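Local coordinates for protein cephalosporin acylase (Bacillus halodurans, PDB 2NLZ) that probably cleaves acyl or gamma-glutamyl amide bonds, as an N-terminal nucleophile hydrolase of the gamma-glutamyltranspeptidase family, at residues V19-M25 / T521-G526; V60-T64 / Y153-L159; P116-P120 / M394-H399; V294-H298 / A492-H498. The protein carries 1 engineered substitution. One frame throughout, in Å; residues are numbered along the deposited sequence.

Contact 1 (V19-M25 / T521-G526); sequences VYAKNGM and TGVLAG
Leu524 sends its side chain into the bend where the chain leaves strand 19-21 and returns in 24-25. Its CD1 lies 3.8 Å from Lys22 O, and its CB meets the CE methyl of Met25 at 4.0 Å. Met25 turns back at its last torsion (chi3 -82°), which lays SD against Gly526 CA at 3.7 Å. Beneath this packing runs an antiparallel ladder: Ala21 with Leu524 and Val19 with Gly526 are hydrogen-bonded pairs, Tyr20 with Ala525 the non-hydrogen-bonded pair between them. Leu524 N reaches Ala21 O at 2.8 Å. Lys22, bent at three successive torsions, folds its aliphatic chain along the loop before the strand, with CD 3.9 Å from Val523 CA. On the other side of the ladder from Leu524, Val523 CG2 comes to the edge of the Tyr20 ring, 3.7 Å from CD1, while Ala525 CB approaches CE1 obliquely at 3.9 Å. In the fold this is the joining of strand 19-21 to strand 524-528, which pairs in turn with 512-517. Val536 and Ala538 of strand 535-538 touch Val19, Ala21 and Met25, and Lys22 packs on Pro154 of the second subunit.

Contact 2 (V60-T64 / Y153-L159); sequences VLEPT and YPVTPTL
Tyr153 holds CG between its backbone N and carbonyl carbon (chi1 63°), a setting that carries the ring across to the last turn of helix 47-61, where Leu61, with CG beside its own backbone N (chi1 -66°), brings a methyl over it. That methyl, CD2, makes a CH-pi contact with one face of the ring, 3.8 Å from the centroid and only 16° off the normal. The phenol then reaches past Leu61: Tyr153 OH donates to Val60 O at 2.6 Å, in the carbonyl plane and on a lone pair. Val60 CG1 packs beside the ring at 3.9 Å from Tyr153 CE2. Leu159, from the first turn of helix 157-173, fills the neighbouring position. Its CD2 lies in plane at the edge of the Tyr153 ring, and its CD1 meets Pro63 CD at 4.1 Å and Thr64 OG1 at 3.4 Å. Trp163, farther along the same helix, touches Tyr153, Pro63 and Thr64. A phenylalanine in place of Tyr153 would remove the hydroxyl, and Val60 O would probably be left without this partner in a buried region. The chemistry is thus a single polar link wrapped in apolar groups: the hydroxyl satisfies a carbonyl at the helix C-terminus, while the ring and the leucines provide the surrounding packing.

Contact 3 (P116-P120 / M394-H399); sequences PVTVP and MQNRGH
Gln395 and Thr118 set their side chains at about a right angle, the glutamine amide reaching across to the threonine backbone. Its NE2 gives Thr118 O a weak but nearly straight hydrogen bond, 3.3 Å long with 167° at the hydrogen; a second weak bond from NE2 goes to Asp71. Met394 and Val117 also cross nearly perpendicularly. The methionine chain, bent at chi2 and chi3, brings CE between two partners, 3.7 Å from Val117 CG1 and 3.6 Å from Pro120 CG. At the other end the Pro116 ring comes obliquely onto Asn396, CG to CB 3.9 Å, while the Asn396 amide looks elsewhere, to Pro111 O and Met379 N. Between these pairs Gly398 N donates to Pro116 O at 2.8 Å, and Thr118 CG2 rests 3.6 Å from Gly398 CA. A loop and a segment that ends in a 3-10 turn are thus joined by one backbone hydrogen bond, one weak hydrogen bond from the glutamine amide, and apolar side chains. The segment 116-120 leads into helix 122-133, and 394-399 follows strand 392-393. Phe232 of helix 223-234 touches both Val117 and Met394, Ile228 adds to the methionine's packing, and Leu244 of helix 241-245 closes against Val119 and Pro120.

Contact 4 (V294-H298 / A492-H498); sequences VDTYH and ALVRRGH
His298 ND1 and His498 NE2 share a hydrogen bond of 3.0 Å at the Schellman motif that ends helix 487-495; either nitrogen could be the donor. The two imidazoles meet rim to rim with planes 79° apart, ND1 of His298 lying in the plane of the His498 ring at its edge. Arg496 comes to one face of His298, its NE 3.9 Å above the plane and over the ring centre, with the guanidinium steeply inclined to the ring. Next to these polar groups Val294 CG2 sits among Ala492 CB at 3.9 Å, Leu493 CD2 and Arg496 CD, and Leu493 CD1 touches Tyr297 CB at 4.2 Å. His298 swings toward the partner helix because CG is anti to its backbone N (chi1 -177°). Beyond this shell, the loop at Gly342 and Glu343 takes weak hydrogen bonds from His298 NE2 and Arg496 NE, which may limit how the two groups turn, and Ile301 and Lys305 of helix 294-314 touch His498. With the His298 imidazole cut back to an alanine here, His498 NE2 would probably be left without this partner and a gap would open under the Arg496 guanidinium. His498 is itself placed by the turn in the chain: Gly497 takes a positive phi of 107°, Gly497 N bonds Val494 O, and His498 N reaches back 3.1 Å to Leu493 O.

Contact 1 joins segments near the two ends of the chain, so the other three all lie nested along the sequence inside the loop it closes. Contacts 2 and 3 are the nearest pair, with centres 22 Å apart and nearest atoms about 9 Å; their segments alternate along the chain, as do those of contacts 3 and 4. Contact 4 stands well away, its centre 38 or 39 Å from each of the others. Contacts 1 and 3 lie on opposite sides of the chain's centre. Contacts 1 and 2, whose centres are 28 Å apart, both touch the second subunit: Tyr20 of one chain packs on Pro157 of the other.

Contact 1 (V19-M25 / T521-G526)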
loop_
_atom_site.group_PDB
_atom_site.type_symbol
_atom_site.label_atom_id
_atom_site.label_comp_id
_atom_site.label_asym_id
_atom_site.label_seq_id
_atom_site.Cartn_x
_atom_site.Cartn_y
_atom_site.Cartn_z
ATOM N N VAL D 19 22.171 7.455 -7.137
ATOM C CA VAL D 19 23.147 7.586 -8.212
ATOM C C VAL D 19 24.540 7.857 -7.620
ATOM O O VAL D 19 24.690 8.697 -6.716
ATOM C CB VAL D 19 22.716 8.686 -9.223
ATOM C CG1 VAL D 19 23.873 9.124 -10.104
ATOM C CG2 VAL D 19 21.524 8.188 -10.070
ATOM N N TYR D 20 25.539 7.120 -8.117
ATOM C CA TYR D 20 26.926 7.265 -7.655
ATOM C C TYR D 20 27.905 7.824 -8.696
ATOM O O TYR D 20 27.842 7.489 -9.884
ATOM C CB TYR D 20 27.454 5.939 -7.091
ATOM C CG TYR D 20 26.920 5.616 -5.716
ATOM C CD1 TYR D 20 27.639 5.947 -4.576
ATOM C CD2 TYR D 20 25.684 4.999 -5.561
ATOM C CE1 TYR D 20 27.149 5.664 -3.319
ATOM C CE2 TYR D 20 25.186 4.713 -4.312
ATOM C CZ TYR D 20 25.924 5.046 -3.198
ATOM O OH TYR D 20 25.426 4.763 -1.958
ATOM N N ALA D 21 28.816 8.676 -8.231
ATOM C CA ALA D 21 29.848 9.259 -9.089
ATOM C C ALA D 21 31.101 9.616 -8.304
ATOM O O ALA D 21 31.117 9.572 -7.072
ATOM C CB ALA D 21 29.323 10.491 -9.815
ATOM N N LYS D 22 32.149 9.972 -9.034
ATOM C CA LYS D 22 33.398 10.373 -8.419
ATOM C C LYS D 22 33.853 11.715 -8.956
ATOM O O LYS D 22 34.186 12.611 -8.186
ATOM C CB LYS D 22 34.484 9.320 -8.650
ATOM C CG LYS D 22 34.547 8.243 -7.582
ATOM C CD LYS D 22 35.071 8.776 -6.246
ATOM C CE LYS D 22 36.561 9.122 -6.294
ATOM N NZ LYS D 22 37.425 7.914 -6.373
ATOM N N ASN D 23 33.858 11.852 -10.278
ATOM C CA ASN D 23 34.451 13.026 -10.911
ATOM C C ASN D 23 33.488 14.186 -11.147
ATOM O O ASN D 23 33.918 15.309 -11.414
ATOM C CB ASN D 23 35.165 12.636 -12.209
ATOM C CG ASN D 23 36.459 11.879 -11.959
ATOM O OD1 ASN D 23 36.897 11.081 -12.787
ATOM N ND2 ASN D 23 37.076 12.130 -10.810
ATOM N N GLY D 24 32.190 13.917 -11.034
ATOM C CA GLY D 24 31.202 14.965 -11.237
ATOM C C GLY D 24 29.774 14.488 -11.166
ATOM O O GLY D 24 29.463 13.362 -11.546
ATOM N N MET D 25 28.908 15.367 -10.670
ATOM C CA MET D 25 27.496 15.061 -10.520
ATOM C C MET D 25 26.655 16.323 -10.605
ATOM O O MET D 25 26.994 17.356 -10.019
ATOM C CB MET D 25 27.238 14.356 -9.190
ATOM C CG MET D 25 25.822 13.808 -9.040
ATOM S SD MET D 25 25.599 12.889 -7.509
ATOM C CE MET D 25 26.279 11.306 -7.958
ATOM N N THR D 521 36.196 8.417 1.492
ATOM C CA THR D 521 36.435 7.868 0.151
ATOM C C THR D 521 36.285 8.894 -0.994
ATOM O O THR D 521 36.960 8.797 -2.021
ATOM C CB THR D 521 35.632 6.542 -0.110
ATOM O OG1 THR D 521 35.567 6.274 -1.513
ATOM C CG2 THR D 521 34.228 6.618 0.436
ATOM N N GLY D 522 35.424 9.884 -0.810
ATOM C CA GLY D 522 35.221 10.896 -1.843
ATOM C C GLY D 522 34.095 10.580 -2.816
ATOM O O GLY D 522 33.826 11.359 -3.732
ATOM N N VAL D 523 33.428 9.444 -2.611
ATOM C CA VAL D 523 32.339 9.017 -3.483
ATOM C C VAL D 523 31.067 9.878 -3.308
ATOM O O VAL D 523 30.645 10.179 -2.182
ATOM C CB VAL D 523 32.077 7.472 -3.367
ATOM C CG1 VAL D 523 31.498 7.090 -2.005
ATOM C CG2 VAL D 523 31.192 6.969 -4.501
ATOM N N LEU D 524 30.488 10.291 -4.437
ATOM C CA LEU D 524 29.311 11.153 -4.457
ATOM C C LEU D 524 28.029 10.341 -4.612
ATOM O O LEU D 524 27.919 9.493 -5.492
ATOM C CB LEU D 524 29.405 12.167 -5.602
ATOM C CG LEU D 524 30.635 13.071 -5.711
ATOM C CD1 LEU D 524 30.680 13.716 -7.097
ATOM C CD2 LEU D 524 30.674 14.135 -4.623
ATOM N N ALA D 525 27.058 10.623 -3.753
ATOM C CA ALA D 525 25.780 9.926 -3.774
ATOM C C ALA D 525 24.638 10.913 -3.963
ATOM O O ALA D 525 24.456 11.840 -3.168
ATOM C CB ALA D 525 25.593 9.120 -2.504
ATOM N N GLY D 526 23.863 10.699 -5.020
ATOM C CA GLY D 526 22.840 11.646 -5.402
ATOM C C GLY D 526 21.422 11.141 -5.353
ATOM O O GLY D 526 21.143 9.958 -5.597
#

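Contact 2 (V60-T64 / Y153-L159)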
loop_
_atom_site.group_PDB
_atom_site.type_symbol
_atom_site.label_atom_id
_atom_site.label_comp_id
_atom_site.label_asym_id
_atom_site.label_seq_id
_atom_site.Cartn_x
_atom_site.Cartn_y
_atom_site.Cartn_z
ATOM N N VAL D 60 15.739 28.640 -19.799
ATOM C CA VAL D 60 15.096 28.358 -21.060
ATOM C C VAL D 60 14.214 27.122 -20.955
ATOM O O VAL D 60 13.137 27.078 -21.549
ATOM C CB VAL D 60 16.136 28.132 -22.165
ATOM C CG1 VAL D 60 15.454 27.699 -23.465
ATOM C CG2 VAL D 60 17.011 29.389 -22.365
ATOM N N LEU D 61 14.666 26.138 -20.176
ATOM C CA LEU D 61 14.060 24.801 -20.150
ATOM C C LEU D 61 12.868 24.655 -19.223
ATOM O O LEU D 61 12.005 23.794 -19.439
ATOM C CB LEU D 61 15.104 23.745 -19.815
ATOM C CG LEU D 61 16.195 23.568 -20.868
ATOM C CD1 LEU D 61 17.402 22.885 -20.263
ATOM C CD2 LEU D 61 15.638 22.808 -22.069
ATOM N N GLU D 62 12.819 25.497 -18.200
ATOM C CA GLU D 62 11.683 25.517 -17.272
ATOM C C GLU D 62 11.202 26.949 -16.980
ATOM O O GLU D 62 11.367 27.441 -15.865
ATOM C CB GLU D 62 12.060 24.801 -15.975
ATOM C CG GLU D 62 10.886 24.402 -15.116
ATOM C CD GLU D 62 11.296 23.619 -13.883
ATOM O OE1 GLU D 62 10.787 23.928 -12.788
ATOM O OE2 GLU D 62 12.124 22.694 -14.005
ATOM N N PRO D 63 10.582 27.615 -17.978
ATOM C CA PRO D 63 10.211 29.031 -17.851
ATOM C C PRO D 63 9.060 29.267 -16.882
ATOM O O PRO D 63 8.753 30.405 -16.542
ATOM C CB PRO D 63 9.785 29.421 -19.271
ATOM C CG PRO D 63 10.206 28.272 -20.141
ATOM C CD PRO D 63 10.177 27.074 -19.283
ATOM N N THR D 64 8.445 28.186 -16.432
ATOM C CA THR D 64 7.343 28.273 -15.508
ATOM C C THR D 64 7.818 28.515 -14.089
ATOM O O THR D 64 7.009 28.787 -13.225
ATOM C CB THR D 64 6.502 26.991 -15.529
ATOM O OG1 THR D 64 7.339 25.863 -15.257
ATOM C CG2 THR D 64 5.837 26.806 -16.883
ATOM N N TYR D 153 13.141 22.918 -27.729
ATOM C CA TYR D 153 12.997 21.640 -27.026
ATOM C C TYR D 153 11.546 21.160 -26.935
ATOM O O TYR D 153 10.631 21.975 -26.868
ATOM C CB TYR D 153 13.610 21.726 -25.622
ATOM C CG TYR D 153 12.944 22.717 -24.695
ATOM C CD1 TYR D 153 11.984 22.308 -23.777
ATOM C CD2 TYR D 153 13.288 24.067 -24.727
ATOM C CE1 TYR D 153 11.368 23.217 -22.923
ATOM C CE2 TYR D 153 12.683 24.983 -23.878
ATOM C CZ TYR D 153 11.723 24.551 -22.980
ATOM O OH TYR D 153 11.128 25.457 -22.134
ATOM N N PRO D 154 11.335 19.827 -26.935
ATOM C CA PRO D 154 9.989 19.269 -26.729
ATOM C C PRO D 154 9.520 19.431 -25.294
ATOM O O PRO D 154 10.260 19.132 -24.363
ATOM C CB PRO D 154 10.161 17.783 -27.052
ATOM C CG PRO D 154 11.595 17.503 -26.856
ATOM C CD PRO D 154 12.343 18.771 -27.149
ATOM N N VAL D 155 8.290 19.900 -25.133
ATOM C CA VAL D 155 7.725 20.201 -23.823
ATOM C C VAL D 155 7.204 18.936 -23.117
ATOM O O VAL D 155 6.392 18.188 -23.663
ATOM C CB VAL D 155 6.621 21.279 -23.952
ATOM C CG1 VAL D 155 5.925 21.528 -22.625
ATOM C CG2 VAL D 155 7.222 22.558 -24.479
ATOM N N THR D 156 7.693 18.693 -21.908
ATOM C CA THR D 156 7.259 17.533 -21.138
ATOM C C THR D 156 5.859 17.793 -20.550
ATOM O O THR D 156 5.495 18.955 -20.339
ATOM C CB THR D 156 8.288 17.169 -20.026
ATOM O OG1 THR D 156 8.205 18.121 -18.962
ATOM C CG2 THR D 156 9.727 17.124 -20.580
ATOM N N PRO D 157 5.067 16.720 -20.305
ATOM C CA PRO D 157 3.702 16.807 -19.759
ATOM C C PRO D 157 3.552 17.674 -18.508
ATOM O O PRO D 157 2.569 18.410 -18.386
ATOM C CB PRO D 157 3.381 15.357 -19.398
ATOM C CG PRO D 157 4.191 14.555 -20.314
ATOM C CD PRO D 157 5.449 15.321 -20.570
ATOM N N THR D 158 4.509 17.569 -17.590
ATOM C CA THR D 158 4.465 18.307 -16.332
ATOM C C THR D 158 4.632 19.805 -16.580
ATOM O O THR D 158 3.841 20.611 -16.080
ATOM C CB THR D 158 5.549 17.817 -15.356
ATOM O OG1 THR D 158 5.552 16.389 -15.337
ATOM C CG2 THR D 158 5.300 18.349 -13.947
ATOM N N LEU D 159 5.655 20.160 -17.358
ATOM C CA LEU D 159 5.878 21.539 -17.756
ATOM C C LEU D 159 4.660 22.069 -18.519
ATOM O O LEU D 159 4.239 23.206 -18.302
ATOM C CB LEU D 159 7.149 21.650 -18.596
ATOM C CG LEU D 159 7.560 23.031 -19.100
ATOM C CD1 LEU D 159 8.015 23.886 -17.952
ATOM C CD2 LEU D 159 8.670 22.896 -20.119
#

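Contact 3 (P116-P120 / M394-H399)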
loop_
_atom_site.group_PDB
_atom_site.type_symbol
_atom_site.label_atom_id
_atom_site.label_comp_id
_atom_site.label_asym_id
_atom_site.label_seq_id
_atom_site.Cartn_x
_atom_site.Cartn_y
_atom_site.Cartn_z
ATOM N N PRO D 116 5.497 45.139 -8.752
ATOM C CA PRO D 116 6.255 44.288 -7.822
ATOM C C PRO D 116 7.639 43.849 -8.311
ATOM O O PRO D 116 8.267 43.003 -7.677
ATOM C CB PRO D 116 5.364 43.051 -7.704
ATOM C CG PRO D 116 4.784 42.924 -9.066
ATOM C CD PRO D 116 4.569 44.332 -9.566
ATOM N N VAL D 117 8.099 44.401 -9.428
ATOM C CA VAL D 117 9.402 44.045 -9.987
ATOM C C VAL D 117 10.562 44.703 -9.230
ATOM O O VAL D 117 10.631 45.927 -9.136
ATOM C CB VAL D 117 9.491 44.438 -11.473
ATOM C CG1 VAL D 117 10.833 44.018 -12.055
ATOM C CG2 VAL D 117 8.336 43.823 -12.264
ATOM N N THR D 118 11.456 43.879 -8.687
ATOM C CA THR D 118 12.727 44.346 -8.121
ATOM C C THR D 118 13.853 44.020 -9.103
ATOM O O THR D 118 13.630 43.253 -10.041
ATOM C CB THR D 118 13.012 43.687 -6.754
ATOM O OG1 THR D 118 13.158 42.265 -6.903
ATOM C CG2 THR D 118 11.886 43.987 -5.803
ATOM N N VAL D 119 15.051 44.572 -8.903
ATOM C CA VAL D 119 16.135 44.303 -9.862
ATOM C C VAL D 119 16.496 42.819 -9.887
ATOM O O VAL D 119 16.730 42.213 -8.839
ATOM C CB VAL D 119 17.411 45.230 -9.721
ATOM C CG1 VAL D 119 17.039 46.678 -9.914
ATOM C CG2 VAL D 119 18.118 45.063 -8.397
ATOM N N PRO D 120 16.454 42.214 -11.088
ATOM C CA PRO D 120 16.859 40.832 -11.285
ATOM C C PRO D 120 18.335 40.653 -10.975
ATOM O O PRO D 120 19.176 41.186 -11.689
ATOM C CB PRO D 120 16.621 40.607 -12.782
ATOM C CG PRO D 120 15.651 41.634 -13.180
ATOM C CD PRO D 120 15.974 42.822 -12.341
ATOM N N MET D 394 10.487 39.168 -16.150
ATOM C CA MET D 394 10.852 39.843 -14.913
ATOM C C MET D 394 10.162 39.223 -13.714
ATOM O O MET D 394 8.976 38.900 -13.761
ATOM C CB MET D 394 10.530 41.332 -15.000
ATOM C CG MET D 394 11.227 42.026 -16.158
ATOM S SD MET D 394 13.019 42.145 -15.962
ATOM C CE MET D 394 13.143 43.585 -14.893
ATOM N N GLN D 395 10.922 39.054 -12.639
ATOM C CA GLN D 395 10.407 38.519 -11.381
ATOM C C GLN D 395 9.359 39.420 -10.720
ATOM O O GLN D 395 9.277 40.613 -11.013
ATOM C CB GLN D 395 11.570 38.300 -10.412
ATOM C CG GLN D 395 12.321 39.563 -10.020
ATOM C CD GLN D 395 13.385 39.288 -8.987
ATOM O OE1 GLN D 395 13.416 38.202 -8.413
ATOM N NE2 GLN D 395 14.263 40.262 -8.740
ATOM N N ASN D 396 8.559 38.851 -9.828
ATOM C CA ASN D 396 7.648 39.657 -9.008
ATOM C C ASN D 396 7.999 39.651 -7.517
ATOM O O ASN D 396 7.131 39.810 -6.671
ATOM C CB ASN D 396 6.167 39.305 -9.250
ATOM C CG ASN D 396 5.750 37.984 -8.614
ATOM O OD1 ASN D 396 6.501 37.016 -8.595
ATOM N ND2 ASN D 396 4.537 37.948 -8.105
ATOM N N ARG D 397 9.291 39.520 -7.222
ATOM C CA ARG D 397 9.811 39.419 -5.844
ATOM C C ARG D 397 9.372 40.506 -4.860
ATOM O O ARG D 397 9.217 40.226 -3.683
ATOM C CB ARG D 397 11.336 39.322 -5.865
ATOM C CG ARG D 397 11.976 39.058 -4.516
ATOM C CD ARG D 397 11.410 37.830 -3.825
ATOM N NE ARG D 397 11.568 36.620 -4.620
ATOM C CZ ARG D 397 11.313 35.402 -4.158
ATOM N NH1 ARG D 397 10.892 35.239 -2.903
ATOM N NH2 ARG D 397 11.488 34.348 -4.950
ATOM N N GLY D 398 9.151 41.724 -5.344
ATOM C CA GLY D 398 8.690 42.831 -4.506
ATOM C C GLY D 398 7.332 42.630 -3.856
ATOM O O GLY D 398 6.967 43.359 -2.930
ATOM N N HIS D 399 6.587 41.633 -4.332
ATOM C CA HIS D 399 5.309 41.246 -3.736
ATOM C C HIS D 399 5.456 40.779 -2.275
ATOM O O HIS D 399 4.488 40.818 -1.512
ATOM C CB HIS D 399 4.648 40.167 -4.592
ATOM C CG HIS D 399 3.309 39.720 -4.090
ATOM N ND1 HIS D 399 2.143 40.386 -4.397
ATOM C CD2 HIS D 399 2.953 38.667 -3.317
ATOM C CE1 HIS D 399 1.124 39.762 -3.834
ATOM N NE2 HIS D 399 1.589 38.718 -3.172
#

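Contact 4 (V294-H298 / A492-H498)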
loop_
_atom_site.group_PDB
_atom_site.type_symbol
_atom_site.label_atom_id
_atom_site.label_comp_id
_atom_site.label_asym_id
_atom_site.label_seq_id
_atom_site.Cartn_x
_atom_site.Cartn_y
_atom_site.Cartn_z
ATOM N N VAL D 294 4.064 9.424 15.698
ATOM C CA VAL D 294 3.263 10.627 15.866
ATOM C C VAL D 294 4.056 11.676 16.661
ATOM O O VAL D 294 3.977 12.870 16.382
ATOM C CB VAL D 294 1.897 10.305 16.533
ATOM C CG1 VAL D 294 2.073 9.477 17.826
ATOM C CG2 VAL D 294 1.096 11.576 16.794
ATOM N N ASP D 295 4.843 11.201 17.627
ATOM C CA ASP D 295 5.682 12.047 18.460
ATOM C C ASP D 295 6.607 12.902 17.589
ATOM O O ASP D 295 6.630 14.142 17.711
ATOM C CB ASP D 295 6.499 11.168 19.416
ATOM C CG ASP D 295 7.523 11.956 20.206
ATOM O OD1 ASP D 295 7.123 12.673 21.150
ATOM O OD2 ASP D 295 8.725 11.847 19.878
ATOM N N THR D 296 7.336 12.220 16.699
ATOM C CA THR D 296 8.332 12.846 15.831
ATOM C C THR D 296 7.726 13.921 14.951
ATOM O O THR D 296 8.206 15.053 14.973
ATOM C CB THR D 296 9.058 11.822 14.954
ATOM O OG1 THR D 296 9.621 10.805 15.784
ATOM C CG2 THR D 296 10.175 12.486 14.186
ATOM N N TYR D 297 6.672 13.580 14.203
ATOM C CA TYR D 297 6.006 14.559 13.332
ATOM C C TYR D 297 5.472 15.739 14.130
ATOM O O TYR D 297 5.584 16.876 13.691
ATOM C CB TYR D 297 4.888 13.934 12.484
ATOM C CG TYR D 297 5.389 13.060 11.350
ATOM C CD1 TYR D 297 5.939 13.625 10.188
ATOM C CD2 TYR D 297 5.303 11.665 11.425
ATOM C CE1 TYR D 297 6.413 12.818 9.136
ATOM C CE2 TYR D 297 5.765 10.851 10.383
ATOM C CZ TYR D 297 6.318 11.431 9.240
ATOM O OH TYR D 297 6.765 10.618 8.211
ATOM N N HIS D 298 4.930 15.470 15.314
ATOM C CA HIS D 298 4.408 16.535 16.172
ATOM C C HIS D 298 5.472 17.564 16.513
ATOM O O HIS D 298 5.289 18.761 16.256
ATOM C CB HIS D 298 3.805 15.967 17.454
ATOM C CG HIS D 298 3.195 17.004 18.349
ATOM N ND1 HIS D 298 2.075 17.727 17.998
ATOM C CD2 HIS D 298 3.539 17.421 19.591
ATOM C CE1 HIS D 298 1.757 18.551 18.981
ATOM N NE2 HIS D 298 2.634 18.389 19.958
ATOM N N ALA D 492 -3.838 10.584 14.253
ATOM C CA ALA D 492 -3.364 10.767 15.612
ATOM C C ALA D 492 -2.958 12.230 15.846
ATOM O O ALA D 492 -3.119 12.761 16.950
ATOM C CB ALA D 492 -2.217 9.812 15.916
ATOM N N LEU D 493 -2.462 12.881 14.795
ATOM C CA LEU D 493 -2.124 14.306 14.850
ATOM C C LEU D 493 -3.362 15.178 14.980
ATOM O O LEU D 493 -3.309 16.241 15.598
ATOM C CB LEU D 493 -1.335 14.725 13.615
ATOM C CG LEU D 493 0.103 14.226 13.562
ATOM C CD1 LEU D 493 0.695 14.506 12.198
ATOM C CD2 LEU D 493 0.927 14.875 14.655
ATOM N N VAL D 494 -4.468 14.723 14.397
ATOM C CA VAL D 494 -5.746 15.448 14.463
ATOM C C VAL D 494 -6.338 15.421 15.881
ATOM O O VAL D 494 -6.883 16.428 16.363
ATOM C CB VAL D 494 -6.778 14.889 13.444
ATOM C CG1 VAL D 494 -8.082 15.680 13.492
ATOM C CG2 VAL D 494 -6.209 14.924 12.050
ATOM N N ARG D 495 -6.207 14.270 16.541
ATOM C CA ARG D 495 -6.633 14.112 17.921
ATOM C C ARG D 495 -5.794 14.991 18.842
ATOM O O ARG D 495 -6.256 15.389 19.905
ATOM C CB ARG D 495 -6.552 12.646 18.345
ATOM C CG ARG D 495 -7.724 11.808 17.873
ATOM C CD ARG D 495 -7.649 10.392 18.405
ATOM N NE ARG D 495 -7.159 9.440 17.408
ATOM C CZ ARG D 495 -5.954 8.878 17.421
ATOM N NH1 ARG D 495 -5.080 9.172 18.379
ATOM N NH2 ARG D 495 -5.629 8.020 16.460
ATOM N N ARG D 496 -4.571 15.306 18.417
ATOM C CA ARG D 496 -3.703 16.232 19.150
ATOM C C ARG D 496 -3.916 17.687 18.725
ATOM O O ARG D 496 -3.165 18.581 19.122
ATOM C CB ARG D 496 -2.235 15.830 19.016
ATOM C CG ARG D 496 -1.882 14.588 19.814
ATOM C CD ARG D 496 -0.507 14.091 19.437
ATOM N NE ARG D 496 0.560 14.748 20.188
ATOM C CZ ARG D 496 1.435 14.105 20.956
ATOM N NH1 ARG D 496 1.372 12.781 21.077
ATOM N NH2 ARG D 496 2.381 14.780 21.598
ATOM N N GLY D 497 -4.940 17.927 17.915
ATOM C CA GLY D 497 -5.374 19.296 17.653
ATOM C C GLY D 497 -5.051 19.874 16.292
ATOM O O GLY D 497 -5.605 20.912 15.915
ATOM N N HIS D 498 -4.163 19.209 15.556
ATOM C CA HIS D 498 -3.751 19.680 14.234
ATOM C C HIS D 498 -4.883 19.596 13.225
ATOM O O HIS D 498 -5.555 18.565 13.119
ATOM C CB HIS D 498 -2.567 18.864 13.713
ATOM C CG HIS D 498 -1.307 19.045 14.498
ATOM N ND1 HIS D 498 -0.448 20.102 14.295
ATOM C CD2 HIS D 498 -0.751 18.292 15.475
ATOM C CE1 HIS D 498 0.582 19.994 15.115
ATOM N NE2 HIS D 498 0.421 18.906 15.843
#